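Local coordinates for protein D-mannose isomerase (Marinomonas mediterranea, PDB 5X32) that catalyses the reversible isomerization of D-mannose to D-fructose and, less efficiently, converts D-lyxose to D-xylulose, at residues T49-S54 against V97-G102; D107-C112 against L157-S162; F117-Y122 against M177-A182; H153-D158 against K204-K209. All coordinates share one frame; numbering follows the deposited sequence.

Interaction 1: T49-S54 against V97-G102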
loop_
_atom_site.group_PDB
_atom_site.type_symbol
_atom_site.label_atom_id
_atom_site.label_comp_id
_atom_site.label_asym_id
_atom_site.label_seq_id
_atom_site.Cartn_x
_atom_site.Cartn_y
_atom_site.Cartn_z
ATOM N N THR A 49 -11.131 17.196 -7.539
ATOM C CA THR A 49 -11.145 15.778 -7.821
ATOM C C THR A 49 -10.666 14.969 -6.633
ATOM O O THR A 49 -9.614 15.226 -6.065
ATOM C CB THR A 49 -10.296 15.478 -9.045
ATOM O OG1 THR A 49 -10.817 16.228 -10.145
ATOM C CG2 THR A 49 -10.347 13.994 -9.393
ATOM N N ARG A 50 -11.464 13.983 -6.262
ATOM C CA ARG A 50 -11.108 13.111 -5.169
ATOM C C ARG A 50 -11.327 11.652 -5.474
ATOM O O ARG A 50 -12.270 11.255 -6.175
ATOM C CB ARG A 50 -11.838 13.518 -3.897
ATOM C CG ARG A 50 -11.191 14.756 -3.336
ATOM C CD ARG A 50 -12.063 15.549 -2.446
ATOM N NE ARG A 50 -11.700 16.959 -2.535
ATOM C CZ ARG A 50 -11.745 17.793 -1.508
ATOM N NH1 ARG A 50 -12.107 17.345 -0.313
ATOM N NH2 ARG A 50 -11.403 19.058 -1.677
ATOM N N HIS A 51 -10.411 10.867 -4.926
ATOM C CA HIS A 51 -10.348 9.445 -5.198
ATOM C C HIS A 51 -10.431 8.675 -3.900
ATOM O O HIS A 51 -9.812 9.048 -2.898
ATOM C CB HIS A 51 -9.051 9.099 -5.930
ATOM C CG HIS A 51 -9.047 7.739 -6.544
ATOM N ND1 HIS A 51 -9.074 6.583 -5.794
ATOM C CD2 HIS A 51 -9.002 7.349 -7.840
ATOM C CE1 HIS A 51 -9.077 5.538 -6.601
ATOM N NE2 HIS A 51 -9.027 5.974 -7.847
ATOM N N LEU A 52 -11.168 7.574 -3.939
ATOM C CA LEU A 52 -11.378 6.765 -2.757
ATOM C C LEU A 52 -10.042 6.346 -2.127
ATOM O O LEU A 52 -9.907 6.368 -0.898
ATOM C CB LEU A 52 -12.192 5.527 -3.122
ATOM C CG LEU A 52 -12.550 4.582 -1.986
ATOM C CD1 LEU A 52 -13.454 5.317 -0.967
ATOM C CD2 LEU A 52 -13.186 3.347 -2.555
ATOM N N VAL A 53 -9.047 6.027 -2.963
ATOM C CA VAL A 53 -7.756 5.547 -2.457
ATOM C C VAL A 53 -7.032 6.633 -1.641
ATOM O O VAL A 53 -6.470 6.338 -0.591
ATOM C CB VAL A 53 -6.848 5.011 -3.616
ATOM C CG1 VAL A 53 -5.447 4.619 -3.122
ATOM C CG2 VAL A 53 -7.500 3.817 -4.277
ATOM N N SER A 54 -7.090 7.898 -2.057
ATOM C CA SER A 54 -6.485 8.931 -1.209
ATOM C C SER A 54 -7.370 9.262 -0.004
ATOM O O SER A 54 -6.859 9.572 1.083
ATOM C CB SER A 54 -6.196 10.218 -1.991
ATOM O OG SER A 54 -5.128 10.060 -2.913
ATOM N N VAL A 97 -18.029 5.383 -3.861
ATOM C CA VAL A 97 -17.701 6.178 -5.033
ATOM C C VAL A 97 -16.174 6.142 -5.257
ATOM O O VAL A 97 -15.385 6.430 -4.348
ATOM C CB VAL A 97 -18.216 7.627 -4.870
ATOM C CG1 VAL A 97 -17.792 8.499 -6.048
ATOM C CG2 VAL A 97 -19.733 7.620 -4.729
ATOM N N TRP A 98 -15.776 5.737 -6.458
ATOM C CA TRP A 98 -14.369 5.561 -6.808
ATOM C C TRP A 98 -13.755 6.916 -7.111
ATOM O O TRP A 98 -12.665 7.247 -6.624
ATOM C CB TRP A 98 -14.256 4.597 -7.992
ATOM C CG TRP A 98 -12.879 4.217 -8.458
ATOM C CD1 TRP A 98 -12.288 4.541 -9.655
ATOM C CD2 TRP A 98 -11.920 3.427 -7.744
ATOM N NE1 TRP A 98 -11.043 3.985 -9.730
ATOM C CE2 TRP A 98 -10.787 3.299 -8.570
ATOM C CE3 TRP A 98 -11.914 2.809 -6.490
ATOM C CZ2 TRP A 98 -9.656 2.590 -8.179
ATOM C CZ3 TRP A 98 -10.788 2.112 -6.104
ATOM C CH2 TRP A 98 -9.672 2.011 -6.948
ATOM N N LEU A 99 -14.475 7.724 -7.884
ATOM C CA LEU A 99 -13.945 9.039 -8.221
ATOM C C LEU A 99 -15.038 10.107 -8.252
ATOM O O LEU A 99 -16.129 9.878 -8.784
ATOM C CB LEU A 99 -13.250 8.981 -9.577
ATOM C CG LEU A 99 -12.249 10.101 -9.818
ATOM C CD1 LEU A 99 -11.019 9.892 -8.933
ATOM C CD2 LEU A 99 -11.883 10.196 -11.277
ATOM N N LEU A 100 -14.734 11.300 -7.754
ATOM C CA LEU A 100 -15.773 12.322 -7.662
ATOM C C LEU A 100 -15.229 13.742 -7.780
ATOM O O LEU A 100 -14.090 14.013 -7.410
ATOM C CB LEU A 100 -16.543 12.137 -6.341
ATOM C CG LEU A 100 -15.760 12.248 -5.024
ATOM C CD1 LEU A 100 -15.578 13.706 -4.571
ATOM C CD2 LEU A 100 -16.369 11.409 -3.913
ATOM N N ASP A 101 -16.062 14.650 -8.279
ATOM C CA ASP A 101 -15.733 16.076 -8.370
ATOM C C ASP A 101 -16.868 16.859 -7.740
ATOM O O ASP A 101 -17.962 16.911 -8.299
ATOM C CB ASP A 101 -15.540 16.511 -9.835
ATOM C CG ASP A 101 -15.097 17.981 -9.981
ATOM O OD1 ASP A 101 -15.361 18.785 -9.063
ATOM O OD2 ASP A 101 -14.512 18.345 -11.034
ATOM N N GLY A 102 -16.597 17.479 -6.596
ATOM C CA GLY A 102 -17.613 18.204 -5.863
ATOM C C GLY A 102 -18.815 17.343 -5.516
ATOM O O GLY A 102 -18.683 16.268 -4.920
#
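Trp98 O takes one hydrogen bond, from Leu52 N at 3.1 Å and 30° out of the carbonyl plane, and one CA-H...O contact, from His51 CA; the His51 ring also lies with its face over this oxygen. Next to it, Arg50 and Leu100 form an antiparallel hydrogen-bonded pair, with 2.9 Å both from Arg50 N to Leu100 O and from Leu100 N to Arg50 O. His51 does double duty where strand 49-51 runs into a helix. Its ND1 caps that helix by accepting, in the ring plane, from Val53 N, while its CE1-NE2 edge meets the face of Trp98 in a T-shaped pair with planes at 68°. Val53 CG2 lies 3.9 Å from Trp98 CH2 at the far end of the indole. An alanine at Trp98 would probably leave the His51 edge without its aromatic partner and make the capping ring less firmly placed. The strands form one margin of the five-stranded sheet beside the helical barrel: the other face of Trp98 stacks on His111 of strand 104-111, Leu100 leans on Tyr84 of helix 72-89, and Leu52 and Val53 pack on helix 112-127.

Interaction 2: D107-C112 against L157-S162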
loop_
_atom_site.group_PDB
_atom_site.type_symbol
_atom_site.label_atom_id
_atom_site.label_comp_id
_atom_site.label_asym_id
_atom_site.label_seq_id
_atom_site.Cartn_x
_atom_site.Cartn_y
_atom_site.Cartn_z
ATOM N N ASP A 107 -16.971 8.418 -11.159
ATOM C CA ASP A 107 -16.877 6.979 -11.313
ATOM C C ASP A 107 -17.463 6.263 -10.105
ATOM O O ASP A 107 -16.988 6.453 -8.970
ATOM C CB ASP A 107 -15.419 6.568 -11.524
ATOM C CG ASP A 107 -15.291 5.241 -12.224
ATOM O OD1 ASP A 107 -16.319 4.565 -12.414
ATOM O OD2 ASP A 107 -14.161 4.882 -12.622
ATOM N N GLU A 108 -18.470 5.429 -10.352
ATOM C CA GLU A 108 -19.159 4.740 -9.275
ATOM C C GLU A 108 -18.892 3.241 -9.321
ATOM O O GLU A 108 -19.505 2.471 -8.580
ATOM C CB GLU A 108 -20.667 5.011 -9.350
ATOM C CG GLU A 108 -21.015 6.490 -9.327
ATOM C CD GLU A 108 -22.507 6.748 -9.229
ATOM O OE1 GLU A 108 -23.077 7.385 -10.147
ATOM O OE2 GLU A 108 -23.104 6.312 -8.223
ATOM N N THR A 109 -17.966 2.833 -10.181
ATOM C CA THR A 109 -17.597 1.429 -10.275
ATOM C C THR A 109 -17.054 0.934 -8.952
ATOM O O THR A 109 -16.364 1.656 -8.236
ATOM C CB THR A 109 -16.553 1.167 -11.345
ATOM O OG1 THR A 109 -17.061 1.580 -12.615
ATOM C CG2 THR A 109 -16.258 -0.307 -11.406
ATOM N N ASN A 110 -17.411 -0.295 -8.618
ATOM C CA ASN A 110 -16.947 -0.925 -7.404
ATOM C C ASN A 110 -15.656 -1.702 -7.622
ATOM O O ASN A 110 -15.623 -2.705 -8.333
ATOM C CB ASN A 110 -18.036 -1.826 -6.859
ATOM C CG ASN A 110 -19.191 -1.038 -6.340
ATOM O OD1 ASN A 110 -19.084 -0.362 -5.309
ATOM N ND2 ASN A 110 -20.304 -1.083 -7.062
ATOM N N HIS A 111 -14.578 -1.197 -7.040
ATOM C CA HIS A 111 -13.292 -1.865 -7.126
ATOM C C HIS A 111 -12.968 -2.593 -5.833
ATOM O O HIS A 111 -13.062 -2.017 -4.755
ATOM C CB HIS A 111 -12.204 -0.853 -7.442
ATOM C CG HIS A 111 -12.306 -0.278 -8.818
ATOM N ND1 HIS A 111 -11.550 -0.737 -9.878
ATOM C CD2 HIS A 111 -13.084 0.715 -9.314
ATOM C CE1 HIS A 111 -11.857 -0.050 -10.965
ATOM N NE2 HIS A 111 -12.779 0.842 -10.647
ATOM N N CYS A 112 -12.536 -3.842 -5.938
ATOM C CA CYS A 112 -12.156 -4.594 -4.755
ATOM C C CYS A 112 -10.994 -3.900 -4.044
ATOM O O CYS A 112 -10.964 -3.821 -2.806
ATOM C CB CYS A 112 -11.773 -6.024 -5.133
ATOM S SG CYS A 112 -11.301 -7.020 -3.708
ATOM N N LEU A 157 -12.344 -11.327 -6.972
ATOM C CA LEU A 157 -12.305 -10.723 -8.293
ATOM C C LEU A 157 -12.078 -9.193 -8.197
ATOM O O LEU A 157 -12.018 -8.619 -7.102
ATOM C CB LEU A 157 -13.574 -11.071 -9.062
ATOM C CG LEU A 157 -14.917 -10.635 -8.505
ATOM C CD1 LEU A 157 -15.296 -9.279 -9.071
ATOM C CD2 LEU A 157 -15.915 -11.673 -8.880
ATOM N N ASP A 158 -11.931 -8.529 -9.334
ATOM C CA ASP A 158 -11.413 -7.186 -9.264
ATOM C C ASP A 158 -12.495 -6.122 -9.191
ATOM O O ASP A 158 -12.505 -5.315 -8.257
ATOM C CB ASP A 158 -10.492 -6.921 -10.455
ATOM C CG ASP A 158 -9.885 -5.530 -10.419
ATOM O OD1 ASP A 158 -9.667 -4.999 -9.301
ATOM O OD2 ASP A 158 -9.611 -4.966 -11.503
ATOM N N GLU A 159 -13.401 -6.106 -10.160
ATOM C CA GLU A 159 -14.391 -5.046 -10.182
ATOM C C GLU A 159 -15.759 -5.479 -10.701
ATOM O O GLU A 159 -15.875 -6.322 -11.597
ATOM C CB GLU A 159 -13.867 -3.850 -10.978
ATOM C CG GLU A 159 -13.658 -4.101 -12.441
ATOM C CD GLU A 159 -13.680 -2.817 -13.238
ATOM O OE1 GLU A 159 -14.785 -2.375 -13.637
ATOM O OE2 GLU A 159 -12.592 -2.242 -13.444
ATOM N N ILE A 160 -16.784 -4.896 -10.088
ATOM C CA ILE A 160 -18.164 -4.969 -10.552
ATOM C C ILE A 160 -18.700 -3.558 -10.855
ATOM O O ILE A 160 -18.312 -2.587 -10.200
ATOM C CB ILE A 160 -19.054 -5.635 -9.478
ATOM C CG1 ILE A 160 -18.386 -6.910 -8.952
ATOM C CG2 ILE A 160 -20.450 -5.903 -10.005
ATOM C CD1 ILE A 160 -18.783 -7.270 -7.536
ATOM N N SER A 161 -19.627 -3.438 -11.801
ATOM C CA SER A 161 -20.147 -2.122 -12.166
ATOM C C SER A 161 -20.966 -1.533 -11.014
ATOM O O SER A 161 -21.194 -2.202 -10.009
ATOM C CB SER A 161 -20.994 -2.219 -13.429
ATOM O OG SER A 161 -22.100 -3.071 -13.209
ATOM N N SER A 162 -21.383 -0.275 -11.142
ATOM C CA SER A 162 -22.093 0.395 -10.044
ATOM C C SER A 162 -23.441 -0.246 -9.708
ATOM O O SER A 162 -23.816 -0.311 -8.538
ATOM C CB SER A 162 -22.310 1.881 -10.360
ATOM O OG SER A 162 -22.736 2.073 -11.697
#
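The antiparallel sheet at one end of the helical barrel continues here, with strand 104-111 pairing with strand 155-160 just before helix 112-127 begins. Asn110 and Ile160 are a hydrogen-bonded pair; Asn110 N reaches Ile160 O at 2.9 Å, almost exactly along the C=O axis, and Ile160 N returns the bond to Asn110 O at 3.0 Å. Cys112 N, in the first turn of the helix, donates to Asp158 O over 2.7 Å and extends the ladder beyond the strands. The Asn110 side chain adds a longer link, its ND2 donating in the amide plane to Ser161 O at 3.3 Å. Upstream, Asp107 closes an Asx turn: OD1 takes both Thr109 N, from above the carboxylate plane, and Thr109 OG1, on its syn lone pair. With OG1 so turned, the methyl CG2 of Thr109 points across to Ile160 O and to Glu159 OE1. In place of Thr109, a glycine lacks this hydroxyl and methyl, which would probably leave the turn held by the backbone N-H alone and less firmly set. Glu159 runs alongside His111, with its CB over a face of the imidazole and OE2 3.4 Å from CE1, the carboxylate and ring planes being 63° apart. Glu159 OE2 lies 4.0 Å from His111 ND1 and Asp158 OD1 lies 4.7 Å from it, too far to bond, but two carboxylates so close would probably favour the protonated imidazole.

Interaction 3: F117-Y122 against M177-A182. With PO4 (phosphate ion), chain C.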
loop_
_atom_site.group_PDB
_atom_site.type_symbol
_atom_site.label_atom_id
_atom_site.label_comp_id
_atom_site.label_asym_id
_atom_site.label_seq_id
_atom_site.Cartn_x
_atom_site.Cartn_y
_atom_site.Cartn_z
ATOM N N PHE A 117 -9.025 -0.889 0.829
ATOM C CA PHE A 117 -8.549 0.288 1.549
ATOM C C PHE A 117 -9.629 0.879 2.471
ATOM O O PHE A 117 -9.313 1.533 3.481
ATOM C CB PHE A 117 -8.010 1.332 0.581
ATOM C CG PHE A 117 -6.551 1.162 0.299
ATOM C CD1 PHE A 117 -5.617 1.445 1.274
ATOM C CD2 PHE A 117 -6.113 0.714 -0.935
ATOM C CE1 PHE A 117 -4.265 1.273 1.032
ATOM C CE2 PHE A 117 -4.758 0.538 -1.186
ATOM C CZ PHE A 117 -3.834 0.829 -0.201
ATOM N N VAL A 118 -10.900 0.621 2.151
ATOM C CA VAL A 118 -11.998 1.027 3.017
ATOM C C VAL A 118 -11.902 0.260 4.347
ATOM O O VAL A 118 -11.990 0.862 5.433
ATOM C CB VAL A 118 -13.373 0.785 2.350
ATOM C CG1 VAL A 118 -14.507 0.914 3.376
ATOM C CG2 VAL A 118 -13.598 1.791 1.238
ATOM N N ILE A 119 -11.666 -1.050 4.261
ATOM C CA ILE A 119 -11.435 -1.870 5.450
ATOM C C ILE A 119 -10.205 -1.406 6.237
ATOM O O ILE A 119 -10.250 -1.300 7.464
ATOM C CB ILE A 119 -11.275 -3.360 5.074
ATOM C CG1 ILE A 119 -12.639 -3.961 4.744
ATOM C CG2 ILE A 119 -10.641 -4.154 6.211
ATOM C CD1 ILE A 119 -12.583 -5.367 4.246
ATOM N N LEU A 120 -9.123 -1.089 5.532
ATOM C CA LEU A 120 -7.916 -0.591 6.188
ATOM C C LEU A 120 -8.205 0.673 6.993
ATOM O O LEU A 120 -7.833 0.788 8.183
ATOM C CB LEU A 120 -6.825 -0.316 5.153
ATOM C CG LEU A 120 -5.492 0.134 5.746
ATOM C CD1 LEU A 120 -4.782 -1.018 6.444
ATOM C CD2 LEU A 120 -4.614 0.802 4.693
ATOM N N ALA A 121 -8.899 1.608 6.345
ATOM C CA ALA A 121 -9.278 2.861 6.994
ATOM C C ALA A 121 -10.174 2.603 8.213
ATOM O O ALA A 121 -9.964 3.203 9.269
ATOM C CB ALA A 121 -9.978 3.793 6.009
ATOM N N TYR A 122 -11.146 1.697 8.095
ATOM C CA TYR A 122 -12.002 1.404 9.258
ATOM C C TYR A 122 -11.211 0.775 10.399
ATOM O O TYR A 122 -11.467 1.126 11.556
ATOM C CB TYR A 122 -13.199 0.506 8.881
ATOM C CG TYR A 122 -14.245 1.252 8.076
ATOM C CD1 TYR A 122 -14.329 2.633 8.151
ATOM C CD2 TYR A 122 -15.104 0.587 7.207
ATOM C CE1 TYR A 122 -15.255 3.332 7.413
ATOM C CE2 TYR A 122 -16.039 1.281 6.461
ATOM C CZ TYR A 122 -16.111 2.659 6.571
ATOM O OH TYR A 122 -17.023 3.386 5.838
ATOM N N MET A 177 -3.611 -8.670 -2.852
ATOM C CA MET A 177 -2.501 -8.265 -2.006
ATOM C C MET A 177 -2.954 -7.262 -0.951
ATOM O O MET A 177 -2.806 -7.472 0.272
ATOM C CB MET A 177 -1.393 -7.660 -2.853
ATOM C CG MET A 177 -0.087 -7.423 -2.113
ATOM S SD MET A 177 1.143 -6.613 -3.167
ATOM C CE MET A 177 0.266 -5.088 -3.559
ATOM N N HIS A 178 -3.545 -6.172 -1.419
ATOM C CA HIS A 178 -3.953 -5.130 -0.478
ATOM C C HIS A 178 -5.077 -5.622 0.423
ATOM O O HIS A 178 -5.223 -5.176 1.571
ATOM C CB HIS A 178 -4.333 -3.882 -1.244
ATOM C CG HIS A 178 -3.150 -3.069 -1.650
ATOM N ND1 HIS A 178 -2.295 -2.500 -0.730
ATOM C CD2 HIS A 178 -2.626 -2.804 -2.869
ATOM C CE1 HIS A 178 -1.327 -1.866 -1.369
ATOM N NE2 HIS A 178 -1.503 -2.037 -2.669
ATOM N N MET A 179 -5.865 -6.554 -0.101
ATOM C CA MET A 179 -6.900 -7.161 0.692
ATOM C C MET A 179 -6.308 -7.929 1.859
ATOM O O MET A 179 -6.753 -7.760 2.996
ATOM C CB MET A 179 -7.756 -8.067 -0.175
ATOM C CG MET A 179 -9.035 -8.481 0.492
ATOM S SD MET A 179 -10.077 -7.065 0.861
ATOM C CE MET A 179 -10.886 -7.732 2.321
ATOM N N CYS A 180 -5.259 -8.706 1.576
ATOM C CA CYS A 180 -4.541 -9.458 2.591
ATOM C C CYS A 180 -4.013 -8.547 3.668
ATOM O O CYS A 180 -4.217 -8.782 4.873
ATOM C CB CYS A 180 -3.379 -10.221 1.947
ATOM S SG CYS A 180 -2.142 -10.849 3.124
ATOM N N GLU A 181 -3.391 -7.462 3.225
ATOM C CA GLU A 181 -2.868 -6.467 4.146
ATOM C C GLU A 181 -3.943 -5.863 5.047
ATOM O O GLU A 181 -3.779 -5.758 6.285
ATOM C CB GLU A 181 -2.225 -5.357 3.348
ATOM C CG GLU A 181 -1.948 -4.122 4.154
ATOM C CD GLU A 181 -1.798 -2.887 3.279
ATOM O OE1 GLU A 181 -2.322 -2.886 2.133
ATOM O OE2 GLU A 181 -1.162 -1.911 3.747
ATOM N N ALA A 182 -5.064 -5.511 4.415
ATOM C CA ALA A 182 -6.150 -4.841 5.098
ATOM C C ALA A 182 -6.696 -5.751 6.169
ATOM O O ALA A 182 -6.930 -5.325 7.308
ATOM C CB ALA A 182 -7.247 -4.453 4.110
HETATM P P PO4 C . -0.039 -0.857 -5.326
HETATM O O1 PO4 C . -0.849 -1.960 -5.974
HETATM O O2 PO4 C . 0.869 -0.227 -6.370
HETATM O O3 PO4 C . 0.831 -1.356 -4.184
HETATM O O4 PO4 C . -1.037 0.129 -4.773
#
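His178 NE2 donates to O3 of a bound phosphate at 2.9 Å, with the anion at the edge of the ring and near its plane. The ion, which probably came from the crystallisation liquor, also bonds Tyr113 OH. This histidine stands on helix 173-190, which lies nearly parallel to helix 112-127, as inner helices do in the (alpha/alpha)6 barrel of this family; the two segments cross at 18° with their axes 8.7 Å apart. From helix 112-127, Phe117 presents its CE2-CZ side over one face of the imidazole, CZ being 3.7 Å from His178 ND1, and the two rings meet obliquely. On the far edge of the imidazole, ND1 donates to Glu181 OE1 one helical turn on; the bond is 2.9 Å long, nearly straight at 170°, lies close to the ring plane and uses the syn lone pair. With Phe117 on its face and a partner at each nitrogen, the ring is fixed in rotation, and donation from both nitrogens is consistent with a protonated imidazole, which the carboxylate and phosphate would probably stabilise. Tyr379 meets the Phe117 ring edge-to-face and backs this shell. Farther from the ion the helices join mainly through apolar groups. Ala182 CB is the small contact point between them, meeting Ile119 CG2 at 4.0 Å and Leu120 CB at 4.3 Å, while the Met179 chain bends at chi2 to lay its CE against Ile119 CD1.

Interaction 4: H153-D158 against K204-K209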
loop_
_atom_site.group_PDB
_atom_site.type_symbol
_atom_site.label_atom_id
_atom_site.label_comp_id
_atom_site.label_asym_id
_atom_site.label_seq_id
_atom_site.Cartn_x
_atom_site.Cartn_y
_atom_site.Cartn_z
ATOM N N HIS A 153 -11.868 -20.369 -5.959
ATOM C CA HIS A 153 -10.475 -20.020 -6.243
ATOM C C HIS A 153 -9.746 -19.479 -5.029
ATOM O O HIS A 153 -8.523 -19.349 -5.043
ATOM C CB HIS A 153 -10.403 -19.008 -7.370
ATOM C CG HIS A 153 -10.827 -19.557 -8.693
ATOM N ND1 HIS A 153 -9.985 -20.296 -9.493
ATOM C CD2 HIS A 153 -11.999 -19.465 -9.361
ATOM C CE1 HIS A 153 -10.621 -20.638 -10.598
ATOM N NE2 HIS A 153 -11.845 -20.147 -10.543
ATOM N N GLY A 154 -10.505 -19.113 -4.003
ATOM C CA GLY A 154 -9.926 -18.617 -2.774
ATOM C C GLY A 154 -9.363 -17.231 -2.988
ATOM O O GLY A 154 -8.437 -16.818 -2.284
ATOM N N LEU A 155 -9.928 -16.510 -3.954
ATOM C CA LEU A 155 -9.477 -15.162 -4.274
ATOM C C LEU A 155 -10.651 -14.226 -4.450
ATOM O O LEU A 155 -11.792 -14.668 -4.531
ATOM C CB LEU A 155 -8.625 -15.179 -5.543
ATOM C CG LEU A 155 -7.285 -15.883 -5.350
ATOM C CD1 LEU A 155 -6.564 -16.135 -6.670
ATOM C CD2 LEU A 155 -6.425 -15.047 -4.399
ATOM N N TYR A 156 -10.365 -12.929 -4.533
ATOM C CA TYR A 156 -11.381 -11.928 -4.833
ATOM C C TYR A 156 -11.226 -11.473 -6.277
ATOM O O TYR A 156 -10.108 -11.264 -6.761
ATOM C CB TYR A 156 -11.258 -10.726 -3.913
ATOM C CG TYR A 156 -11.584 -10.961 -2.464
ATOM C CD1 TYR A 156 -12.885 -10.837 -1.998
ATOM C CD2 TYR A 156 -10.585 -11.280 -1.552
ATOM C CE1 TYR A 156 -13.184 -11.026 -0.664
ATOM C CE2 TYR A 156 -10.873 -11.474 -0.217
ATOM C CZ TYR A 156 -12.175 -11.345 0.221
ATOM O OH TYR A 156 -12.465 -11.539 1.551
ATOM N N LEU A 157 -12.344 -11.327 -6.972
ATOM C CA LEU A 157 -12.305 -10.723 -8.293
ATOM C C LEU A 157 -12.078 -9.193 -8.197
ATOM O O LEU A 157 -12.018 -8.619 -7.102
ATOM C CB LEU A 157 -13.574 -11.071 -9.062
ATOM C CG LEU A 157 -14.917 -10.635 -8.505
ATOM C CD1 LEU A 157 -15.296 -9.279 -9.071
ATOM C CD2 LEU A 157 -15.915 -11.673 -8.880
ATOM N N ASP A 158 -11.931 -8.529 -9.334
ATOM C CA ASP A 158 -11.413 -7.186 -9.264
ATOM C C ASP A 158 -12.495 -6.122 -9.191
ATOM O O ASP A 158 -12.505 -5.315 -8.257
ATOM C CB ASP A 158 -10.492 -6.921 -10.455
ATOM C CG ASP A 158 -9.885 -5.530 -10.419
ATOM O OD1 ASP A 158 -9.667 -4.999 -9.301
ATOM O OD2 ASP A 158 -9.611 -4.966 -11.503
ATOM N N LYS A 204 -1.566 -17.522 0.772
ATOM C CA LYS A 204 -1.253 -18.830 0.190
ATOM C C LYS A 204 -1.588 -18.867 -1.295
ATOM O O LYS A 204 -0.797 -19.368 -2.114
ATOM C CB LYS A 204 -1.997 -19.960 0.904
ATOM C CG LYS A 204 -1.740 -21.337 0.270
ATOM C CD LYS A 204 -1.698 -22.465 1.283
ATOM C CE LYS A 204 -0.305 -22.618 1.867
ATOM N NZ LYS A 204 -0.238 -23.389 3.133
ATOM N N ASN A 205 -2.793 -18.404 -1.625
ATOM C CA ASN A 205 -3.285 -18.476 -2.994
ATOM C C ASN A 205 -2.536 -17.646 -4.017
ATOM O O ASN A 205 -2.416 -18.043 -5.186
ATOM C CB ASN A 205 -4.756 -18.119 -3.018
ATOM C CG ASN A 205 -5.596 -19.292 -2.648
ATOM O OD1 ASN A 205 -5.302 -20.401 -3.095
ATOM N ND2 ASN A 205 -6.628 -19.087 -1.826
ATOM N N ILE A 206 -1.998 -16.517 -3.574
ATOM C CA ILE A 206 -1.289 -15.640 -4.484
ATOM C C ILE A 206 0.178 -16.061 -4.514
ATOM O O ILE A 206 0.756 -16.293 -5.586
ATOM C CB ILE A 206 -1.435 -14.158 -4.071
ATOM C CG1 ILE A 206 -2.892 -13.719 -4.200
ATOM C CG2 ILE A 206 -0.555 -13.282 -4.932
ATOM C CD1 ILE A 206 -3.365 -13.701 -5.623
ATOM N N CYS A 207 0.767 -16.189 -3.329
ATOM C CA CYS A 207 2.183 -16.491 -3.227
ATOM C C CYS A 207 2.560 -17.944 -3.498
ATOM O O CYS A 207 3.703 -18.213 -3.833
ATOM C CB CYS A 207 2.684 -16.110 -1.837
ATOM S SG CYS A 207 2.724 -14.347 -1.600
ATOM N N GLN A 208 1.626 -18.884 -3.366
ATOM C CA GLN A 208 1.937 -20.247 -3.773
ATOM C C GLN A 208 1.249 -20.623 -5.069
ATOM O O GLN A 208 1.917 -20.787 -6.094
ATOM C CB GLN A 208 1.586 -21.233 -2.672
ATOM C CG GLN A 208 2.685 -21.255 -1.673
ATOM C CD GLN A 208 2.607 -22.386 -0.680
ATOM O OE1 GLN A 208 1.533 -22.771 -0.256
ATOM N NE2 GLN A 208 3.773 -22.926 -0.299
ATOM N N LYS A 209 -0.083 -20.702 -5.040
ATOM C CA LYS A 209 -0.805 -21.220 -6.193
ATOM C C LYS A 209 -0.613 -20.339 -7.411
ATOM O O LYS A 209 -0.063 -20.792 -8.413
ATOM C CB LYS A 209 -2.289 -21.352 -5.931
ATOM C CG LYS A 209 -3.008 -21.861 -7.174
ATOM C CD LYS A 209 -4.435 -22.274 -6.873
ATOM C CE LYS A 209 -5.270 -21.120 -6.295
ATOM N NZ LYS A 209 -6.668 -21.136 -6.809
#
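Lys209 leaves its helix with CG anti to the backbone N (chi1 179°) and then bends at chi3 (59°), a course that carries NZ to the turn before strand 155-160. There NZ donates to His153 O over 3.1 Å, in the carbonyl plane and on a lone pair. Gly154, at positive phi (72°), follows in the same turn, and its carbonyl receives Asn205 ND2 at 2.9 Å in a weak, bent bond. Gly154 has no side chain, and the Asn205 amide lies close against its backbone, where a CB would probably collide with ND2. The two helix side chains thus reach successive carbonyls of the turn, Lys209 with the better bond. Next to these polar links, Leu155 has CG anti to its carbonyl carbon, which directs CD2 at the helix, where it meets Ile206 CD1 at 3.6 Å and Asn205 CB at 3.8 Å. The helix itself widens into a pi-type turn at this place: Lys204 O accepts from Gln208 N at 2.8 Å and also from Lys209 N at 3.3 Å. The contact is structural packing that joins the entry of a sheet strand to helix 193-212. Leu155 also touches Asn176 of helix 173-190 and Leu202 earlier on helix 193-212, Trp227 from a loop meets both His153 and Leu155, and Ile206 reaches on to Trp255 of helix 249-265.

Interactions 1 and 2 are neighbouring parts of one sheet, joined where Trp98 N lies 2.9 Å from Asp107 O at a classic beta bulge; their centres are 14 Å apart. Interaction 4 shares Leu157 and Asp158 with interaction 2 and meets it where Cys112 SG packs 3.7 Å from Tyr156 CB. That same tyrosine touches interaction 3, its CE2 lying 3.6 Å from Met179 CG, and Leu52 CD2 reaches Val118 CG2 from interaction 1. Interaction 3 is nearest the presumed catalytic centre: the His178 side chain is about 4 Å from that of His380 and about 5 Å from that of His251, the probable proton donor/acceptors, whereas Val53 of interaction 1 is about 8 Å from His380.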